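Local coordinates for capsular polysaccharide export system protein KpsC (Thermosulfurimonas dismutans, PDB 6MGB) that transfers Kdo in beta-2,4 linkage, probably from a CMP-activated donor, to build the glycolipid that carries Gram-negative bacterial capsules, at residues D74-S79 with S246-F251; E183-A188 with M217-S222; T103-L108 with C280-R285; S44-W49 with R56-K61. One frame throughout, in Å; residues are numbered along the deposited sequence.

Interaction 1: D74-S79 with S246-F251. With C5P (cytidine-5'-monophosphate), chain D.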
loop_
_atom_site.group_PDB
_atom_site.type_symbol
_atom_site.label_atom_id
_atom_site.label_comp_id
_atom_site.label_asym_id
_atom_site.label_seq_id
_atom_site.Cartn_x
_atom_site.Cartn_y
_atom_site.Cartn_z
ATOM N N ASP A 74 -0.826 1.191 -7.946
ATOM C CA ASP A 74 -0.893 -0.262 -7.878
ATOM C C ASP A 74 -1.761 -0.682 -6.701
ATOM O O ASP A 74 -1.778 -0.027 -5.655
ATOM C CB ASP A 74 0.508 -0.861 -7.734
ATOM C CG ASP A 74 1.322 -0.747 -9.003
ATOM O OD1 ASP A 74 0.721 -0.696 -10.095
ATOM O OD2 ASP A 74 2.567 -0.711 -8.909
ATOM N N GLY A 75 -2.496 -1.772 -6.879
ATOM C CA GLY A 75 -3.280 -2.317 -5.793
ATOM C C GLY A 75 -2.399 -2.839 -4.674
ATOM O O GLY A 75 -1.184 -2.988 -4.805
ATOM N N PHE A 76 -3.041 -3.116 -3.536
ATOM C CA PHE A 76 -2.310 -3.646 -2.390
ATOM C C PHE A 76 -1.794 -5.054 -2.656
ATOM O O PHE A 76 -0.716 -5.418 -2.170
ATOM C CB PHE A 76 -3.200 -3.616 -1.147
ATOM C CG PHE A 76 -3.499 -2.228 -0.646
ATOM C CD1 PHE A 76 -2.480 -1.306 -0.469
ATOM C CD2 PHE A 76 -4.800 -1.845 -0.358
ATOM C CE1 PHE A 76 -2.750 -0.032 -0.009
ATOM C CE2 PHE A 76 -5.075 -0.569 0.100
ATOM C CZ PHE A 76 -4.050 0.338 0.274
ATOM N N LEU A 77 -2.542 -5.856 -3.411
ATOM C CA LEU A 77 -2.052 -7.113 -3.967
ATOM C C LEU A 77 -1.761 -6.864 -5.441
ATOM O O LEU A 77 -2.687 -6.672 -6.234
ATOM C CB LEU A 77 -3.072 -8.237 -3.795
ATOM C CG LEU A 77 -3.510 -8.586 -2.373
ATOM C CD1 LEU A 77 -4.473 -9.764 -2.400
ATOM C CD2 LEU A 77 -2.309 -8.893 -1.490
ATOM N N ARG A 78 -0.480 -6.856 -5.810
ATOM C CA ARG A 78 -0.088 -6.371 -7.130
ATOM C C ARG A 78 0.213 -7.496 -8.117
ATOM O O ARG A 78 -0.375 -7.535 -9.200
ATOM C CB ARG A 78 1.123 -5.436 -7.023
ATOM C CG ARG A 78 1.383 -4.687 -8.323
ATOM C CD ARG A 78 2.786 -4.138 -8.418
ATOM N NE ARG A 78 2.993 -3.455 -9.692
ATOM C CZ ARG A 78 3.189 -4.073 -10.854
ATOM N NH1 ARG A 78 3.210 -5.399 -10.917
ATOM N NH2 ARG A 78 3.369 -3.364 -11.959
ATOM N N SER A 79 1.131 -8.397 -7.786
ATOM C CA SER A 79 1.645 -9.304 -8.807
ATOM C C SER A 79 2.525 -10.368 -8.163
ATOM O O SER A 79 2.782 -10.355 -6.955
ATOM C CB SER A 79 2.432 -8.530 -9.866
ATOM O OG SER A 79 3.454 -7.753 -9.260
ATOM N N SER A 246 5.697 4.531 7.322
ATOM C CA SER A 246 4.467 4.534 6.535
ATOM C C SER A 246 4.367 3.369 5.551
ATOM O O SER A 246 3.556 3.440 4.619
ATOM C CB SER A 246 4.350 5.847 5.748
ATOM O OG SER A 246 5.403 5.961 4.804
ATOM N N SER A 247 5.144 2.304 5.730
ATOM C CA SER A 247 5.188 1.226 4.753
ATOM C C SER A 247 3.912 0.388 4.785
ATOM O O SER A 247 3.306 0.172 5.838
ATOM C CB SER A 247 6.396 0.328 5.014
ATOM O OG SER A 247 6.392 -0.799 4.156
ATOM N N GLN A 248 3.513 -0.103 3.607
ATOM C CA GLN A 248 2.417 -1.065 3.542
ATOM C C GLN A 248 2.743 -2.326 4.331
ATOM O O GLN A 248 1.833 -3.030 4.782
ATOM C CB GLN A 248 2.111 -1.424 2.086
ATOM C CG GLN A 248 1.025 -2.484 1.917
ATOM C CD GLN A 248 0.769 -2.830 0.464
ATOM O OE1 GLN A 248 1.065 -2.044 -0.436
ATOM N NE2 GLN A 248 0.224 -4.016 0.228
ATOM N N MET A 249 4.031 -2.632 4.503
ATOM C CA MET A 249 4.410 -3.814 5.265
ATOM C C MET A 249 3.958 -3.716 6.714
ATOM O O MET A 249 3.813 -4.747 7.379
ATOM C CB MET A 249 5.924 -4.022 5.184
ATOM C CG MET A 249 6.408 -5.322 5.800
ATOM S SD MET A 249 8.111 -5.700 5.340
ATOM C CE MET A 249 8.421 -7.150 6.343
ATOM N N GLY A 250 3.731 -2.500 7.216
ATOM C CA GLY A 250 3.148 -2.353 8.540
ATOM C C GLY A 250 1.745 -2.922 8.619
ATOM O O GLY A 250 1.368 -3.536 9.620
ATOM N N PHE A 251 0.950 -2.729 7.563
ATOM C CA PHE A 251 -0.385 -3.316 7.543
ATOM C C PHE A 251 -0.315 -4.829 7.390
ATOM O O PHE A 251 -1.126 -5.553 7.978
ATOM C CB PHE A 251 -1.220 -2.707 6.419
ATOM C CG PHE A 251 -2.657 -3.136 6.446
ATOM C CD1 PHE A 251 -3.470 -2.786 7.512
ATOM C CD2 PHE A 251 -3.194 -3.892 5.417
ATOM C CE1 PHE A 251 -4.794 -3.181 7.551
ATOM C CE2 PHE A 251 -4.519 -4.289 5.450
ATOM C CZ PHE A 251 -5.319 -3.932 6.519
HETATM O O3P C5P D . 4.753 0.549 1.130
HETATM P P C5P D . 6.076 -0.025 0.677
HETATM O O1P C5P D . 7.152 0.368 1.684
HETATM O O2P C5P D . 6.568 0.310 -0.717
HETATM O "O5'" C5P D . 5.911 -1.604 0.771
HETATM C "C5'" C5P D . 5.329 -2.354 -0.284
HETATM C "C4'" C5P D . 5.413 -3.831 0.004
HETATM O "O4'" C5P D . 6.788 -4.268 -0.155
HETATM C "C3'" C5P D . 5.053 -4.239 1.426
HETATM O "O3'" C5P D . 3.657 -4.401 1.610
HETATM C "C2'" C5P D . 5.841 -5.529 1.622
HETATM O "O2'" C5P D . 5.165 -6.637 1.046
HETATM C "C1'" C5P D . 7.107 -5.244 0.813
HETATM N N1 C5P D . 8.202 -4.719 1.662
HETATM C C2 C5P D . 9.312 -5.618 2.112
HETATM N N3 C5P D . 10.419 -5.073 2.974
HETATM C C4 C5P D . 10.424 -3.668 3.371
HETATM C C5 C5P D . 9.320 -2.773 2.924
HETATM C C6 C5P D . 8.214 -3.319 2.063
HETATM O O2 C5P D . 9.313 -6.756 1.793
HETATM N N4 C5P D . 11.496 -3.139 4.209
#

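Interaction 2: E183-A188 with M217-S222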
loop_
_atom_site.group_PDB
_atom_site.type_symbol
_atom_site.label_atom_id
_atom_site.label_comp_id
_atom_site.label_asym_id
_atom_site.label_seq_id
_atom_site.Cartn_x
_atom_site.Cartn_y
_atom_site.Cartn_z
ATOM N N GLU A 183 14.803 8.940 13.933
ATOM C CA GLU A 183 14.091 8.951 15.207
ATOM C C GLU A 183 13.508 7.579 15.518
ATOM O O GLU A 183 13.570 7.112 16.661
ATOM C CB GLU A 183 12.986 10.008 15.173
ATOM C CG GLU A 183 12.250 10.187 16.492
ATOM C CD GLU A 183 11.145 11.221 16.405
ATOM O OE1 GLU A 183 10.677 11.506 15.281
ATOM O OE2 GLU A 183 10.744 11.753 17.461
ATOM N N MET A 184 12.937 6.918 14.509
ATOM C CA MET A 184 12.378 5.586 14.714
ATOM C C MET A 184 13.439 4.616 15.209
ATOM O O MET A 184 13.180 3.798 16.102
ATOM C CB MET A 184 11.759 5.075 13.413
ATOM C CG MET A 184 11.103 3.713 13.530
ATOM S SD MET A 184 10.312 3.195 11.995
ATOM C CE MET A 184 11.742 2.800 10.997
ATOM N N TYR A 185 14.642 4.687 14.639
ATOM C CA TYR A 185 15.709 3.780 15.040
ATOM C C TYR A 185 16.068 3.972 16.507
ATOM O O TYR A 185 16.057 3.017 17.293
ATOM C CB TYR A 185 16.933 3.998 14.154
ATOM C CG TYR A 185 18.174 3.315 14.665
ATOM C CD1 TYR A 185 18.325 1.940 14.557
ATOM C CD2 TYR A 185 19.196 4.042 15.260
ATOM C CE1 TYR A 185 19.460 1.308 15.024
ATOM C CE2 TYR A 185 20.336 3.420 15.730
ATOM C CZ TYR A 185 20.461 2.052 15.610
ATOM O OH TYR A 185 21.592 1.422 16.076
ATOM N N PHE A 186 16.381 5.206 16.900
ATOM C CA PHE A 186 16.842 5.438 18.264
ATOM C C PHE A 186 15.710 5.293 19.271
ATOM O O PHE A 186 15.960 4.973 20.438
ATOM C CB PHE A 186 17.496 6.815 18.362
ATOM C CG PHE A 186 18.833 6.886 17.683
ATOM C CD1 PHE A 186 19.944 6.299 18.264
ATOM C CD2 PHE A 186 18.979 7.519 16.461
ATOM C CE1 PHE A 186 21.176 6.347 17.646
ATOM C CE2 PHE A 186 20.213 7.573 15.836
ATOM C CZ PHE A 186 21.311 6.983 16.430
ATOM N N ALA A 187 14.465 5.507 18.842
ATOM C CA ALA A 187 13.330 5.213 19.710
ATOM C C ALA A 187 13.220 3.716 19.973
ATOM O O ALA A 187 12.922 3.297 21.099
ATOM C CB ALA A 187 12.039 5.745 19.090
ATOM N N ALA A 188 13.455 2.894 18.948
ATOM C CA ALA A 188 13.436 1.448 19.142
ATOM C C ALA A 188 14.554 1.007 20.078
ATOM O O ALA A 188 14.342 0.161 20.954
ATOM C CB ALA A 188 13.553 0.737 17.794
ATOM N N MET A 217 22.176 4.536 6.277
ATOM C CA MET A 217 22.732 4.998 7.538
ATOM C C MET A 217 23.842 4.065 8.014
ATOM O O MET A 217 23.902 2.887 7.653
ATOM C CB MET A 217 21.649 5.077 8.612
ATOM C CG MET A 217 20.515 6.032 8.304
ATOM S SD MET A 217 19.345 6.110 9.672
ATOM C CE MET A 217 18.033 7.077 8.938
ATOM N N LYS A 218 24.730 4.617 8.839
ATOM C CA LYS A 218 25.757 3.843 9.530
ATOM C C LYS A 218 25.228 3.572 10.933
ATOM O O LYS A 218 25.282 4.441 11.807
ATOM C CB LYS A 218 27.088 4.587 9.569
ATOM C CG LYS A 218 27.813 4.658 8.240
ATOM C CD LYS A 218 29.151 5.361 8.396
ATOM C CE LYS A 218 29.883 5.482 7.070
ATOM N NZ LYS A 218 31.166 6.224 7.216
ATOM N N LEU A 219 24.704 2.372 11.140
ATOM C CA LEU A 219 24.114 1.986 12.412
ATOM C C LEU A 219 25.124 1.207 13.246
ATOM O O LEU A 219 26.162 0.759 12.757
ATOM C CB LEU A 219 22.851 1.151 12.180
ATOM C CG LEU A 219 21.827 1.764 11.222
ATOM C CD1 LEU A 219 20.696 0.784 10.957
ATOM C CD2 LEU A 219 21.284 3.076 11.766
ATOM N N HIS A 220 24.803 1.054 14.530
ATOM C CA HIS A 220 25.647 0.272 15.423
ATOM C C HIS A 220 25.873 -1.116 14.837
ATOM O O HIS A 220 24.972 -1.708 14.236
ATOM C CB HIS A 220 24.994 0.170 16.805
ATOM C CG HIS A 220 25.922 -0.305 17.880
ATOM N ND1 HIS A 220 26.251 -1.633 18.046
ATOM C CD2 HIS A 220 26.583 0.369 18.851
ATOM C CE1 HIS A 220 27.078 -1.757 19.068
ATOM N NE2 HIS A 220 27.297 -0.556 19.573
ATOM N N ARG A 221 27.093 -1.632 15.007
ATOM C CA ARG A 221 27.455 -2.904 14.391
ATOM C C ARG A 221 26.577 -4.054 14.865
ATOM O O ARG A 221 26.442 -5.050 14.147
ATOM C CB ARG A 221 28.925 -3.226 14.674
ATOM C CG ARG A 221 29.923 -2.400 13.867
ATOM C CD ARG A 221 29.717 -2.573 12.370
ATOM N NE ARG A 221 30.844 -2.073 11.586
ATOM C CZ ARG A 221 30.853 -1.992 10.259
ATOM N NH1 ARG A 221 29.792 -2.373 9.559
ATOM N NH2 ARG A 221 31.921 -1.525 9.629
ATOM N N SER A 222 25.979 -3.944 16.052
ATOM C CA SER A 222 25.115 -5.005 16.554
ATOM C C SER A 222 23.780 -5.052 15.825
ATOM O O SER A 222 23.083 -6.068 15.903
ATOM C CB SER A 222 24.876 -4.826 18.053
ATOM O OG SER A 222 23.995 -3.745 18.307
#

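Interaction 3: T103-L108 with C280-R285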
loop_
_atom_site.group_PDB
_atom_site.type_symbol
_atom_site.label_atom_id
_atom_site.label_comp_id
_atom_site.label_asym_id
_atom_site.label_seq_id
_atom_site.Cartn_x
_atom_site.Cartn_y
_atom_site.Cartn_z
ATOM N N THR A 103 -3.071 14.190 4.459
ATOM C CA THR A 103 -3.389 15.611 4.563
ATOM C C THR A 103 -4.796 15.941 4.078
ATOM O O THR A 103 -5.288 17.038 4.362
ATOM C CB THR A 103 -2.378 16.446 3.768
ATOM O OG1 THR A 103 -2.614 16.287 2.362
ATOM C CG2 THR A 103 -0.946 16.024 4.093
ATOM N N ARG A 104 -5.443 15.032 3.358
ATOM C CA ARG A 104 -6.800 15.227 2.863
ATOM C C ARG A 104 -7.599 13.944 3.041
ATOM O O ARG A 104 -7.022 12.884 3.315
ATOM C CB ARG A 104 -6.805 15.605 1.381
ATOM C CG ARG A 104 -5.917 16.766 0.980
ATOM C CD ARG A 104 -5.815 16.809 -0.535
ATOM N NE ARG A 104 -5.209 15.584 -1.058
ATOM C CZ ARG A 104 -5.473 15.046 -2.246
ATOM N NH1 ARG A 104 -6.352 15.608 -3.066
ATOM N NH2 ARG A 104 -4.862 13.928 -2.611
ATOM N N PRO A 105 -8.918 13.992 2.885
ATOM C CA PRO A 105 -9.684 12.747 2.797
ATOM C C PRO A 105 -9.285 11.954 1.562
ATOM O O PRO A 105 -8.817 12.504 0.563
ATOM C CB PRO A 105 -11.140 13.225 2.708
ATOM C CG PRO A 105 -11.131 14.611 3.247
ATOM C CD PRO A 105 -9.790 15.179 2.905
ATOM N N SER A 106 -9.464 10.639 1.652
ATOM C CA SER A 106 -9.384 9.745 0.508
ATOM C C SER A 106 -10.645 8.893 0.495
ATOM O O SER A 106 -11.394 8.848 1.474
ATOM C CB SER A 106 -8.136 8.854 0.566
ATOM O OG SER A 106 -8.263 7.868 1.578
ATOM N N LEU A 107 -10.888 8.210 -0.625
ATOM C CA LEU A 107 -12.022 7.294 -0.673
ATOM C C LEU A 107 -11.934 6.271 0.451
ATOM O O LEU A 107 -12.934 5.980 1.117
ATOM C CB LEU A 107 -12.087 6.596 -2.032
ATOM C CG LEU A 107 -13.116 5.462 -2.138
ATOM C CD1 LEU A 107 -14.530 5.985 -1.917
ATOM C CD2 LEU A 107 -13.006 4.754 -3.478
ATOM N N LEU A 108 -10.738 5.726 0.689
ATOM C CA LEU A 108 -10.577 4.720 1.733
ATOM C C LEU A 108 -10.866 5.310 3.108
ATOM O O LEU A 108 -11.586 4.708 3.914
ATOM C CB LEU A 108 -9.166 4.132 1.682
ATOM C CG LEU A 108 -8.826 3.108 2.769
ATOM C CD1 LEU A 108 -9.833 1.968 2.792
ATOM C CD2 LEU A 108 -7.421 2.563 2.568
ATOM N N CYS A 280 -4.215 12.405 13.569
ATOM C CA CYS A 280 -5.066 12.747 12.427
ATOM C C CYS A 280 -6.484 12.905 12.970
ATOM O O CYS A 280 -7.247 11.938 13.041
ATOM C CB CYS A 280 -4.990 11.693 11.331
ATOM S SG CYS A 280 -5.837 12.170 9.807
ATOM N N GLU A 281 -6.830 14.137 13.352
ATOM C CA GLU A 281 -8.126 14.397 13.966
ATOM C C GLU A 281 -9.286 14.064 13.036
ATOM O O GLU A 281 -10.392 13.793 13.515
ATOM C CB GLU A 281 -8.221 15.862 14.395
ATOM C CG GLU A 281 -7.032 16.363 15.203
ATOM C CD GLU A 281 -6.710 15.477 16.391
ATOM O OE1 GLU A 281 -5.528 15.427 16.793
ATOM O OE2 GLU A 281 -7.636 14.829 16.921
ATOM N N ARG A 282 -9.060 14.082 11.722
ATOM C CA ARG A 282 -10.124 13.781 10.773
ATOM C C ARG A 282 -10.569 12.326 10.846
ATOM O O ARG A 282 -11.688 12.010 10.428
ATOM C CB ARG A 282 -9.653 14.116 9.359
ATOM C CG ARG A 282 -10.770 14.311 8.354
ATOM C CD ARG A 282 -10.217 14.655 6.981
ATOM N NE ARG A 282 -9.105 13.779 6.620
ATOM C CZ ARG A 282 -7.818 14.122 6.641
ATOM N NH1 ARG A 282 -7.436 15.348 6.984
ATOM N NH2 ARG A 282 -6.901 13.228 6.305
ATOM N N ARG A 283 -9.724 11.440 11.367
ATOM C CA ARG A 283 -10.062 10.027 11.518
ATOM C C ARG A 283 -10.625 9.819 12.919
ATOM O O ARG A 283 -9.889 9.888 13.911
ATOM C CB ARG A 283 -8.836 9.153 11.268
ATOM C CG ARG A 283 -8.302 9.282 9.854
ATOM C CD ARG A 283 -7.041 8.465 9.619
ATOM N NE ARG A 283 -6.507 8.720 8.285
ATOM C CZ ARG A 283 -5.392 8.184 7.797
ATOM N NH1 ARG A 283 -4.668 7.346 8.530
ATOM N NH2 ARG A 283 -4.998 8.496 6.570
ATOM N N LYS A 284 -11.928 9.572 13.002
ATOM C CA LYS A 284 -12.637 9.522 14.275
ATOM C C LYS A 284 -13.163 8.140 14.628
ATOM O O LYS A 284 -13.111 7.748 15.796
ATOM C CB LYS A 284 -13.802 10.516 14.257
ATOM C CG LYS A 284 -13.373 11.938 13.929
ATOM C CD LYS A 284 -14.428 12.956 14.329
ATOM C CE LYS A 284 -13.878 14.373 14.264
ATOM N NZ LYS A 284 -13.473 14.764 12.885
ATOM N N ARG A 285 -13.664 7.390 13.653
ATOM C CA ARG A 285 -14.266 6.093 13.926
ATOM C C ARG A 285 -13.192 5.050 14.206
ATOM O O ARG A 285 -12.230 4.917 13.445
ATOM C CB ARG A 285 -15.130 5.651 12.748
ATOM C CG ARG A 285 -15.852 4.336 12.979
ATOM C CD ARG A 285 -17.176 4.305 12.247
ATOM N NE ARG A 285 -17.862 3.028 12.420
ATOM C CZ ARG A 285 -18.970 2.679 11.777
ATOM N NH1 ARG A 285 -19.518 1.493 12.004
ATOM N NH2 ARG A 285 -19.529 3.508 10.905
HETATM O O HOH W 1 -6.199 10.354 4.332
#

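Interaction 4: S44-W49 with R56-K61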
loop_
_atom_site.group_PDB
_atom_site.type_symbol
_atom_site.label_atom_id
_atom_site.label_comp_id
_atom_site.label_asym_id
_atom_site.label_seq_id
_atom_site.Cartn_x
_atom_site.Cartn_y
_atom_site.Cartn_z
ATOM N N SER A 44 -15.092 12.784 -18.654
ATOM C CA SER A 44 -15.704 12.479 -17.369
ATOM C C SER A 44 -14.730 12.592 -16.204
ATOM O O SER A 44 -15.165 12.511 -15.049
ATOM C CB SER A 44 -16.309 11.070 -17.385
ATOM O OG SER A 44 -15.319 10.081 -17.602
ATOM N N ALA A 45 -13.440 12.781 -16.471
ATOM C CA ALA A 45 -12.441 12.916 -15.418
ATOM C C ALA A 45 -11.067 13.024 -16.068
ATOM O O ALA A 45 -10.911 12.873 -17.283
ATOM C CB ALA A 45 -12.452 11.742 -14.432
ATOM N N VAL A 46 -10.077 13.308 -15.231
ATOM C CA VAL A 46 -8.665 13.246 -15.587
ATOM C C VAL A 46 -7.978 12.370 -14.548
ATOM O O VAL A 46 -8.388 12.334 -13.383
ATOM C CB VAL A 46 -8.019 14.649 -15.639
ATOM C CG1 VAL A 46 -6.555 14.560 -16.042
ATOM C CG2 VAL A 46 -8.779 15.560 -16.590
ATOM N N ALA A 47 -6.924 11.674 -14.962
ATOM C CA ALA A 47 -6.239 10.747 -14.073
ATOM C C ALA A 47 -4.733 10.917 -14.195
ATOM O O ALA A 47 -4.221 11.357 -15.227
ATOM C CB ALA A 47 -6.620 9.291 -14.380
ATOM N N GLY A 48 -4.029 10.554 -13.121
ATOM C CA GLY A 48 -2.580 10.589 -13.103
ATOM C C GLY A 48 -2.045 9.561 -12.130
ATOM O O GLY A 48 -2.784 8.990 -11.325
ATOM N N TRP A 49 -0.734 9.338 -12.211
ATOM C CA TRP A 49 -0.060 8.281 -11.460
ATOM C C TRP A 49 0.933 8.912 -10.495
ATOM O O TRP A 49 1.961 9.452 -10.917
ATOM C CB TRP A 49 0.648 7.313 -12.405
ATOM C CG TRP A 49 1.116 6.064 -11.732
ATOM C CD1 TRP A 49 2.220 5.919 -10.944
ATOM C CD2 TRP A 49 0.492 4.777 -11.791
ATOM N NE1 TRP A 49 2.320 4.621 -10.505
ATOM C CE2 TRP A 49 1.271 3.899 -11.012
ATOM C CE3 TRP A 49 -0.651 4.283 -12.426
ATOM C CZ2 TRP A 49 0.945 2.554 -10.853
ATOM C CZ3 TRP A 49 -0.973 2.946 -12.266
ATOM C CH2 TRP A 49 -0.178 2.098 -11.485
ATOM N N ARG A 56 1.117 15.709 -11.722
ATOM C CA ARG A 56 0.774 17.016 -11.174
ATOM C C ARG A 56 0.166 17.926 -12.234
ATOM O O ARG A 56 -0.640 18.804 -11.904
ATOM C CB ARG A 56 2.012 17.663 -10.550
ATOM C CG ARG A 56 2.334 17.127 -9.164
ATOM C CD ARG A 56 3.575 17.767 -8.557
ATOM N NE ARG A 56 4.809 17.300 -9.191
ATOM C CZ ARG A 56 5.741 18.083 -9.733
ATOM N NH1 ARG A 56 5.620 19.405 -9.732
ATOM N NH2 ARG A 56 6.817 17.532 -10.278
ATOM N N LYS A 57 0.529 17.734 -13.504
ATOM C CA LYS A 57 -0.131 18.481 -14.569
ATOM C C LYS A 57 -1.582 18.043 -14.705
ATOM O O LYS A 57 -2.474 18.875 -14.911
ATOM C CB LYS A 57 0.603 18.297 -15.899
ATOM C CG LYS A 57 -0.014 19.113 -17.035
ATOM C CD LYS A 57 0.633 18.836 -18.382
ATOM C CE LYS A 57 -0.001 19.697 -19.466
ATOM N NZ LYS A 57 0.429 19.309 -20.839
ATOM N N ALA A 58 -1.835 16.738 -14.590
ATOM C CA ALA A 58 -3.204 16.238 -14.637
ATOM C C ALA A 58 -4.032 16.799 -13.488
ATOM O O ALA A 58 -5.186 17.200 -13.682
ATOM C CB ALA A 58 -3.199 14.710 -14.603
ATOM N N MET A 59 -3.462 16.833 -12.280
ATOM C CA MET A 59 -4.157 17.445 -11.152
ATOM C C MET A 59 -4.513 18.894 -11.454
ATOM O O MET A 59 -5.620 19.349 -11.146
ATOM C CB MET A 59 -3.292 17.373 -9.895
ATOM C CG MET A 59 -2.934 15.971 -9.449
ATOM S SD MET A 59 -1.748 15.990 -8.091
ATOM C CE MET A 59 -1.275 14.263 -8.030
ATOM N N GLN A 60 -3.577 19.633 -12.051
ATOM C CA GLN A 60 -3.821 21.033 -12.383
ATOM C C GLN A 60 -4.958 21.172 -13.387
ATOM O O GLN A 60 -5.796 22.073 -13.265
ATOM C CB GLN A 60 -2.528 21.662 -12.913
ATOM C CG GLN A 60 -2.685 22.710 -14.008
ATOM C CD GLN A 60 -3.411 23.951 -13.544
ATOM O OE1 GLN A 60 -3.859 24.036 -12.400
ATOM N NE2 GLN A 60 -3.521 24.933 -14.432
ATOM N N LYS A 61 -5.006 20.288 -14.387
ATOM C CA LYS A 61 -6.085 20.348 -15.368
ATOM C C LYS A 61 -7.427 20.005 -14.734
ATOM O O LYS A 61 -8.438 20.656 -15.025
ATOM C CB LYS A 61 -5.782 19.416 -16.542
ATOM C CG LYS A 61 -4.583 19.844 -17.388
ATOM C CD LYS A 61 -4.719 21.274 -17.897
ATOM C CE LYS A 61 -3.556 21.675 -18.783
ATOM N NZ LYS A 61 -3.443 23.157 -18.872
#

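Interaction 1: D74-S79 with S246-F251
Phe76 and Gln248 meet in the cleft of this GT-B glycosyltransferase, beside the bound CMP. The tight part is small and polar at its heart: Gln248 NE2 donates to Phe76 O at 2.9 Å, a fairly straight bond (157°) with the oxygen almost in the amide plane and the donor tilted a little from the carbonyl plane. Gln248 reaches it because its chain is fully extended, CG anti to the backbone N (chi1 177°). Its other amide atom, OE1, sits at the edge of the Phe76 ring, 3.6 Å from CD1, with amide and ring nearly perpendicular. OE1 is also taken by Lys140 NZ, which bonds Gly75 O as well, so both ends of the amide are held and its rotation is fixed. Away from this pair the segments diverge: the side chains of Ser79 and Ser246 stay more than 10 Å from the opposite segment, and the nucleotide lies along the other flank of Gln248. There Gln248 N gives a nearly linear bond to C5P O3P (2.8 Å), Ser247 OG donates to C5P O1P, and Met249 SD lies 3.4 Å from C5P N3. Ser247 OG also accepts from Met249 N as the N-cap. Phe76 follows strand 69-74 and stacks on Phe267, while helix 248-255 starts after strand 241-244, with Phe251 packing on helix 289-299 and Met249 on strand 158-162 and helix 232-236.

Interaction 2: E183-A188 with M217-S222
Tyr185, on helix 180-191, and Leu219, in the loop before strand 224-226, join two pieces of the Rossmann-like half of the GT-B fold by a CH-pi contact. Start at Tyr185 CB, which points toward the loop; with CG anti to the backbone N (chi1 168°), the ring is carried outward from the helix. Next along, CD2 stands 3.5 Å above the face of the neighbouring Phe186 ring, over its centre. The Tyr185 ring then takes Leu219 CD2 squarely on one face: that methyl is 3.9 Å from the centroid and only 4° off the ring normal, about equally far from CE1, CE2 and CZ. The two side chains run past each other in opposite directions. At the tip, OH reaches the backbone of the loop, 3.6 Å from His220 N, and also touches His220 CB. Tyr185 also packs on Leu161 of strand 158-162 and on Val223. The loop itself is pinned locally, Ser222 N donating to His220 ND1 at 3.1 Å, close to the ring plane.

Interaction 3: T103-L108 with C280-R285
This is a surface contact between two loops, in which the flat guanidinium of Arg282 lies over the Arg104-Pro105 peptide just ahead of helix 107-114. Arg282 sits in the type I turn from Cys280 to Arg283. Its chain runs out straight and then bends at chi3 (46°), which brings one guanidinium face onto the backbone, with Arg104 C 3.4 Å above the plane and Pro105 N beside it, both offset toward the rim. Further back, Arg282 CD touches Pro105 CG at 3.8 Å, the side chains crossing at about a right angle. Arg282 NH2 comes within 3.0 Å of Arg104 O, but at too poor an angle for a hydrogen bond. Arg282 NE forms a salt bridge with Glu109 OE2, and NH2 donates to Ala102 O. Arg283 NE takes the other oxygen of Glu109. A water lies 2.8 Å from Arg104 O and accepts from Arg283 NH2 (3.1 Å). Two arginines probably keep the Glu109 carboxylate ionised. With no direct hydrogen bond between the segments, the guanidinium meets the peptide mainly by its face.

Interaction 4: S44-W49 with R56-K61
Ala58 CB, on helix 53-65, rests against the side chain of Val46 and the backbone of strand 45-49. Val46 is modelled in two conformers; in the one described here CG1 is anti to the backbone N (chi1 -179°), which aims that methyl at the helix, 3.7 Å from Ala58 CB and about as far from Ala58 O, an approach that holds for this conformer only. The same Ala58 methyl lies 3.6 Å from Ala47 O, and Gly48 CA is next at 4.4 Å. Gly48 has no side chain, and the two backbones come close there, with 5.9 Å between the CA atoms of Gly48 and Ala58. Methyl groups meet each other and backbone carbonyls, with no hydrogen bond across the contact. Lys61, one turn along from Ala58, starts with CB toward the strand, but two successive bends lead its end away, where NZ forms a salt bridge with Glu64. Met59 starts away from the strand and runs on extended to Tyr69. Strand 45-49 and the 56-61 part of the helix run nearly antiparallel, 160° between directions with axes 7.2 Å apart, in the first two elements of a beta-alpha-beta unit completed by strand 69-74. Val46 also touches Phe14, while Ala47 faces the other way, onto Val11 of strand 11-13 and Leu72 of strand 69-74.

Interaction 1 is the contact at the nucleotide; the other three spread outward from it through both halves of the fold. Interactions 1 and 4 touch directly, Asp74 OD1 lying 3.2 Å from Trp49 CH2, although their centres are about 23 Å apart. Interaction 3 does not touch interaction 1, with nearest atoms about 5 Å apart, but Phe267 packs against both Phe76 and Leu108. On the nucleotide-binding side, interaction 2 stands off the pocket: the Leu219 side chain is about 12 Å from the bound CMP and about 8 Å from the side chain of Asp163, whose backbone O bonds the nucleotide. Interactions 2 and 4 are farthest apart, with centres about 40 Å distant.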